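PDB 6UI3: cellulase from Clostridium cellulovorans, which is the family 5 catalytic domain of a longer protein and acts as a broad-specificity endoglucanase, probably hydrolysing cellulose and related beta-glucans. Local coordinates for residues 67-72 with 84-88; 287-292 with 335-339. All coordinates share one frame; numbering follows the deposited sequence. Where two conformers were deposited one is given.

Contact 1 of 2, residues 67-72 with 84-88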
loop_
_atom_site.group_PDB
_atom_site.type_symbol
_atom_site.label_atom_id
_atom_site.label_comp_id
_atom_site.label_asym_id
_atom_site.label_seq_id
_atom_site.Cartn_x
_atom_site.Cartn_y
_atom_site.Cartn_z
ATOM N N VAL A 67 -2.831 8.618 -0.684
ATOM C CA VAL A 67 -3.015 10.050 -0.918
ATOM C C VAL A 67 -3.441 10.305 -2.361
ATOM O O VAL A 67 -2.719 9.948 -3.302
ATOM C CB VAL A 67 -1.759 10.887 -0.615
ATOM C CG1 VAL A 67 -2.047 12.380 -0.834
ATOM C CG2 VAL A 67 -1.248 10.637 0.792
ATOM N N ARG A 68 -4.605 10.938 -2.532
ATOM C CA ARG A 68 -5.038 11.516 -3.803
ATOM C C ARG A 68 -4.536 12.955 -3.835
ATOM O O ARG A 68 -4.758 13.696 -2.879
ATOM C CB ARG A 68 -6.567 11.494 -3.885
ATOM C CG ARG A 68 -7.134 12.078 -5.172
ATOM C CD ARG A 68 -8.655 12.205 -5.137
ATOM N NE ARG A 68 -9.354 10.980 -4.753
ATOM C CZ ARG A 68 -10.224 10.304 -5.499
ATOM N NH1 ARG A 68 -10.510 10.667 -6.736
ATOM N NH2 ARG A 68 -10.811 9.244 -4.981
ATOM N N TRP A 69 -3.860 13.351 -4.918
ATOM C CA TRP A 69 -3.241 14.670 -4.991
ATOM C C TRP A 69 -3.947 15.658 -5.904
ATOM O O TRP A 69 -3.766 16.873 -5.733
ATOM C CB TRP A 69 -1.788 14.541 -5.466
ATOM C CG TRP A 69 -0.929 13.695 -4.577
ATOM C CD1 TRP A 69 -0.728 12.348 -4.669
ATOM C CD2 TRP A 69 -0.153 14.141 -3.448
ATOM N NE1 TRP A 69 0.137 11.930 -3.674
ATOM C CE2 TRP A 69 0.497 13.009 -2.911
ATOM C CE3 TRP A 69 0.042 15.383 -2.834
ATOM C CZ2 TRP A 69 1.340 13.087 -1.804
ATOM C CZ3 TRP A 69 0.873 15.457 -1.725
ATOM C CH2 TRP A 69 1.514 14.320 -1.228
ATOM N N ASP A 70 -4.731 15.180 -6.868
ATOM C CA ASP A 70 -5.185 16.024 -7.969
ATOM C C ASP A 70 -6.454 16.818 -7.685
ATOM O O ASP A 70 -6.963 17.474 -8.597
ATOM C CB ASP A 70 -5.245 15.252 -9.293
ATOM C CG ASP A 70 -6.220 14.098 -9.307
ATOM O OD1 ASP A 70 -6.767 13.735 -8.251
ATOM O OD2 ASP A 70 -6.424 13.541 -10.412
ATOM N N GLU A 71 -6.929 16.855 -6.445
ATOM C CA GLU A 71 -7.895 17.866 -6.024
ATOM C C GLU A 71 -7.205 19.028 -5.332
ATOM O O GLU A 71 -7.881 19.975 -4.911
ATOM C CB GLU A 71 -8.976 17.263 -5.118
ATOM C CG GLU A 71 -9.731 16.111 -5.786
ATOM C CD GLU A 71 -10.849 15.505 -4.950
ATOM O OE1 GLU A 71 -10.732 15.390 -3.734
ATOM O OE2 GLU A 71 -11.869 15.118 -5.546
ATOM N N ASN A 72 -5.872 18.993 -5.237
ATOM C CA ASN A 72 -5.095 20.008 -4.535
ATOM C C ASN A 72 -4.004 20.618 -5.398
ATOM O O ASN A 72 -2.970 21.082 -4.886
ATOM C CB ASN A 72 -4.548 19.455 -3.229
ATOM C CG ASN A 72 -5.598 19.393 -2.189
ATOM O OD1 ASN A 72 -5.862 20.384 -1.511
ATOM N ND2 ASN A 72 -6.261 18.250 -2.076
ATOM N N TYR A 84 -1.671 21.260 1.616
ATOM C CA TYR A 84 -2.012 19.847 1.510
ATOM C C TYR A 84 -0.775 18.976 1.698
ATOM O O TYR A 84 -0.822 17.968 2.415
ATOM C CB TYR A 84 -2.660 19.556 0.158
ATOM C CG TYR A 84 -3.278 18.184 0.065
ATOM C CD1 TYR A 84 -4.395 17.869 0.825
ATOM C CD2 TYR A 84 -2.762 17.208 -0.785
ATOM C CE1 TYR A 84 -5.000 16.617 0.744
ATOM C CE2 TYR A 84 -3.362 15.957 -0.877
ATOM C CZ TYR A 84 -4.480 15.680 -0.115
ATOM O OH TYR A 84 -5.101 14.451 -0.172
ATOM N N MET A 85 0.337 19.361 1.067
ATOM C CA MET A 85 1.606 18.681 1.311
ATOM C C MET A 85 1.915 18.651 2.801
ATOM O O MET A 85 2.377 17.631 3.327
ATOM C CB MET A 85 2.724 19.377 0.532
ATOM C CG MET A 85 4.064 18.665 0.595
ATOM S SD MET A 85 4.151 17.134 -0.362
ATOM C CE MET A 85 4.296 17.785 -2.029
ATOM N N ALA A 86 1.648 19.764 3.503
ATOM C CA ALA A 86 1.926 19.839 4.935
ATOM C C ALA A 86 1.049 18.875 5.720
ATOM O O ALA A 86 1.501 18.294 6.709
ATOM C CB ALA A 86 1.744 21.275 5.434
ATOM N N ARG A 87 -0.208 18.700 5.311
ATOM C CA ARG A 87 -1.064 17.740 6.003
ATOM C C ARG A 87 -0.543 16.319 5.826
ATOM O O ARG A 87 -0.501 15.538 6.781
ATOM C CB ARG A 87 -2.511 17.854 5.521
ATOM C CG ARG A 87 -3.476 16.890 6.204
ATOM C CD ARG A 87 -3.529 17.098 7.717
ATOM N NE ARG A 87 -4.299 16.036 8.353
ATOM C CZ ARG A 87 -4.148 15.637 9.610
ATOM N NH1 ARG A 87 -3.279 16.229 10.424
ATOM N NH2 ARG A 87 -4.871 14.607 10.042
ATOM N N VAL A 88 -0.161 15.955 4.605
ATOM C CA VAL A 88 0.415 14.634 4.371
ATOM C C VAL A 88 1.635 14.440 5.264
ATOM O O VAL A 88 1.796 13.397 5.904
ATOM C CB VAL A 88 0.743 14.440 2.877
ATOM C CG1 VAL A 88 1.473 13.136 2.674
ATOM C CG2 VAL A 88 -0.526 14.493 2.025
#
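Tyr84, on the first turn of helix 82-96, offers one face of its ring to Asn72 and an edge to Trp69, while its hydroxyl reaches the backbone of the loop. The Asn72 amide is stacked closely on the ring, the two planes only 6° apart, with ND2 of Asn72 3.5 Å from Tyr84 CE1 and CB making an off-centre CH-pi contact; even so, both residues remain partly exposed. Tyr84 CG stands anti to the backbone N (chi1 -169°), which swings the ring off the helix and across the loop. At its far end OH donates to Arg68 O at 2.8 Å, in the carbonyl plane, so the phenol is fixed at its tip as well as along its face. The loop follows strand 62-65 of the (beta/alpha)8 barrel of family 5 and precedes the helix, so the contact fastens a beta-alpha connection onto its own helix; a type I turn from Trp69 to Asn72 brings both side chains to the tyrosine. The buried part is built round Trp69, Val67, Met85 and Val88. Trp69 receives the Tyr84 edge in an offset edge-to-face pair, planes at 88° and Trp69 CE3 3.9 Å from Tyr84 CD2. Val67 CG1 sits over a face of the indole and meets Val88 CG2 tip to tip at 3.9 Å; Met85 SD adds an oblique Met-aromatic contact, 3.9 Å from Trp69 CZ3. Trp69 NE1 is hydrogen-bonded to Asn105 O. On the solvent side, Asp70 and Glu71 make no contact with 84-88, and Arg68 runs away from the helix, its NE hydrogen-bonded to Glu34 O.

Contact 2 of 2, residues 287-292 with 335-339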
loop_
_atom_site.group_PDB
_atom_site.type_symbol
_atom_site.label_atom_id
_atom_site.label_comp_id
_atom_site.label_asym_id
_atom_site.label_seq_id
_atom_site.Cartn_x
_atom_site.Cartn_y
_atom_site.Cartn_z
ATOM N N THR A 287 -6.679 -15.013 8.370
ATOM C CA THR A 287 -5.643 -14.018 8.624
ATOM C C THR A 287 -4.376 -14.680 9.132
ATOM O O THR A 287 -3.268 -14.352 8.682
ATOM C CB THR A 287 -6.175 -12.959 9.590
ATOM O OG1 THR A 287 -7.306 -12.302 9.008
ATOM C CG2 THR A 287 -5.128 -11.925 9.917
ATOM N N LYS A 288 -4.520 -15.647 10.030
ATOM C CA LYS A 288 -3.368 -16.404 10.509
ATOM C C LYS A 288 -2.674 -17.117 9.352
ATOM O O LYS A 288 -1.454 -17.031 9.184
ATOM C CB LYS A 288 -3.842 -17.410 11.562
ATOM C CG LYS A 288 -2.806 -18.430 11.995
ATOM C CD LYS A 288 -1.691 -17.791 12.781
ATOM C CE LYS A 288 -0.572 -18.791 13.078
ATOM N NZ LYS A 288 -1.011 -19.965 13.873
ATOM N N PHE A 289 -3.453 -17.835 8.538
ATOM C CA PHE A 289 -2.878 -18.568 7.417
ATOM C C PHE A 289 -2.187 -17.625 6.444
ATOM O O PHE A 289 -1.076 -17.893 5.972
ATOM C CB PHE A 289 -3.966 -19.359 6.680
ATOM C CG PHE A 289 -3.427 -20.191 5.570
ATOM C CD1 PHE A 289 -2.997 -21.475 5.806
ATOM C CD2 PHE A 289 -3.284 -19.677 4.301
ATOM C CE1 PHE A 289 -2.452 -22.245 4.789
ATOM C CE2 PHE A 289 -2.765 -20.445 3.278
ATOM C CZ PHE A 289 -2.342 -21.712 3.520
ATOM N N TYR A 290 -2.865 -16.534 6.097
ATOM C CA TYR A 290 -2.356 -15.586 5.113
ATOM C C TYR A 290 -1.034 -14.992 5.568
ATOM O O TYR A 290 -0.039 -15.016 4.833
ATOM C CB TYR A 290 -3.408 -14.488 4.911
ATOM C CG TYR A 290 -3.186 -13.580 3.733
ATOM C CD1 TYR A 290 -2.147 -12.651 3.721
ATOM C CD2 TYR A 290 -4.022 -13.637 2.637
ATOM C CE1 TYR A 290 -1.940 -11.818 2.636
ATOM C CE2 TYR A 290 -3.817 -12.802 1.543
ATOM C CZ TYR A 290 -2.778 -11.885 1.559
ATOM O OH TYR A 290 -2.550 -11.026 0.492
ATOM N N VAL A 291 -0.998 -14.452 6.783
ATOM C CA VAL A 291 0.224 -13.814 7.254
ATOM C C VAL A 291 1.329 -14.845 7.434
ATOM O O VAL A 291 2.498 -14.565 7.145
ATOM C CB VAL A 291 -0.030 -12.960 8.509
ATOM C CG1 VAL A 291 1.266 -12.369 9.039
ATOM C CG2 VAL A 291 -1.012 -11.846 8.182
ATOM N N SER A 292 1.005 -16.043 7.930
ATOM C CA SER A 292 2.033 -17.072 8.055
ATOM C C SER A 292 2.658 -17.396 6.704
ATOM O O SER A 292 3.886 -17.522 6.586
ATOM C CB SER A 292 1.444 -18.333 8.673
ATOM O OG SER A 292 2.409 -19.371 8.671
ATOM N N MET A 335 -2.739 -11.791 13.071
ATOM C CA MET A 335 -1.586 -11.275 12.345
ATOM C C MET A 335 -0.306 -11.534 13.118
ATOM O O MET A 335 0.694 -11.986 12.546
ATOM C CB MET A 335 -1.756 -9.774 12.081
ATOM C CG MET A 335 -2.915 -9.423 11.151
ATOM S SD MET A 335 -3.094 -7.673 10.711
ATOM C CE MET A 335 -4.857 -7.563 10.584
ATOM N N LYS A 336 -0.323 -11.276 14.428
ATOM C CA LYS A 336 0.853 -11.534 15.246
ATOM C C LYS A 336 1.203 -13.009 15.245
ATOM O O LYS A 336 2.381 -13.382 15.144
ATOM C CB LYS A 336 0.615 -11.080 16.685
ATOM C CG LYS A 336 0.519 -9.603 16.827
ATOM C CD LYS A 336 0.175 -9.274 18.256
ATOM C CE LYS A 336 0.118 -7.796 18.452
ATOM N NZ LYS A 336 -0.299 -7.478 19.843
ATOM N N ASP A 337 0.196 -13.871 15.368
ATOM C CA ASP A 337 0.464 -15.299 15.423
ATOM C C ASP A 337 0.993 -15.807 14.090
ATOM O O ASP A 337 1.828 -16.719 14.066
ATOM C CB ASP A 337 -0.804 -16.064 15.809
ATOM C CG ASP A 337 -1.231 -15.831 17.248
ATOM O OD1 ASP A 337 -0.452 -15.282 18.056
ATOM O OD2 ASP A 337 -2.373 -16.217 17.579
ATOM N N GLY A 338 0.547 -15.225 12.977
ATOM C CA GLY A 338 1.079 -15.622 11.688
ATOM C C GLY A 338 2.491 -15.128 11.461
ATOM O O GLY A 338 3.295 -15.809 10.819
ATOM N N PHE A 339 2.806 -13.937 11.982
ATOM C CA PHE A 339 4.117 -13.334 11.786
ATOM C C PHE A 339 5.188 -13.979 12.658
ATOM O O PHE A 339 6.311 -14.191 12.205
ATOM C CB PHE A 339 4.046 -11.830 12.071
ATOM C CG PHE A 339 5.343 -11.132 11.850
ATOM C CD1 PHE A 339 5.780 -10.846 10.568
ATOM C CD2 PHE A 339 6.168 -10.801 12.912
ATOM C CE1 PHE A 339 6.968 -10.226 10.345
ATOM C CE2 PHE A 339 7.391 -10.175 12.694
ATOM C CZ PHE A 339 7.805 -9.911 11.401
#
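Gly338 lies against Ser292 with their CA atoms 4.0 Å apart, where the axes of the two helical segments approach to 7.3 Å and cross at -37°. With no side chain at Gly338, backbone meets backbone: Ser292 CA makes a CA-H...O contact with Gly338 O at 3.3 Å, the angle at the hydrogen being 145°. Val291 fills the groove beside the glycine; its CG1, anti to the backbone N (chi1 177°), comes 3.6 Å from Met335 O and 3.7 Å from Phe339 N, covering a turn of the partner helix. The two helices are the last of the (beta/alpha)8 barrel, flanking strand 301-305, and pack side by side on its outer wall. Toward the barrel, Thr287 CG2 touches Met335 CG at 3.6 Å, and both residues also rest on Trp303 of that strand. On the outer rim the Lys288 chain, in the conformer given, is bent at chi2 and chi4 and lies across the glycine's other flank, its CD 3.4 Å from Gly338 N and also against Asp337 CB. Asp337 OD1 is hydrogen-bonded to Gln333 NE2.

In the fold
Contacts 1 and 2 lie on opposite sides of the chain's centre, their centres about 33 Å apart and their nearest atoms about 20 Å. They follow in series: contact 1 joins the loop after strand 62-65 to helix 82-96 early in the chain, and contact 2 joins helix 280-296 to the C-terminal helix 329-339. They share no helix or strand, only the closed eight-stranded parallel barrel, outside whose strands both lie. Strand 25-29 follows 301-305 around the barrel, and Met335 and Phe339 touch Ile25 on it, so contact 2 belongs to the seam where the end of the chain meets its beginning, whereas contact 1 secures a loop leaving the second strand.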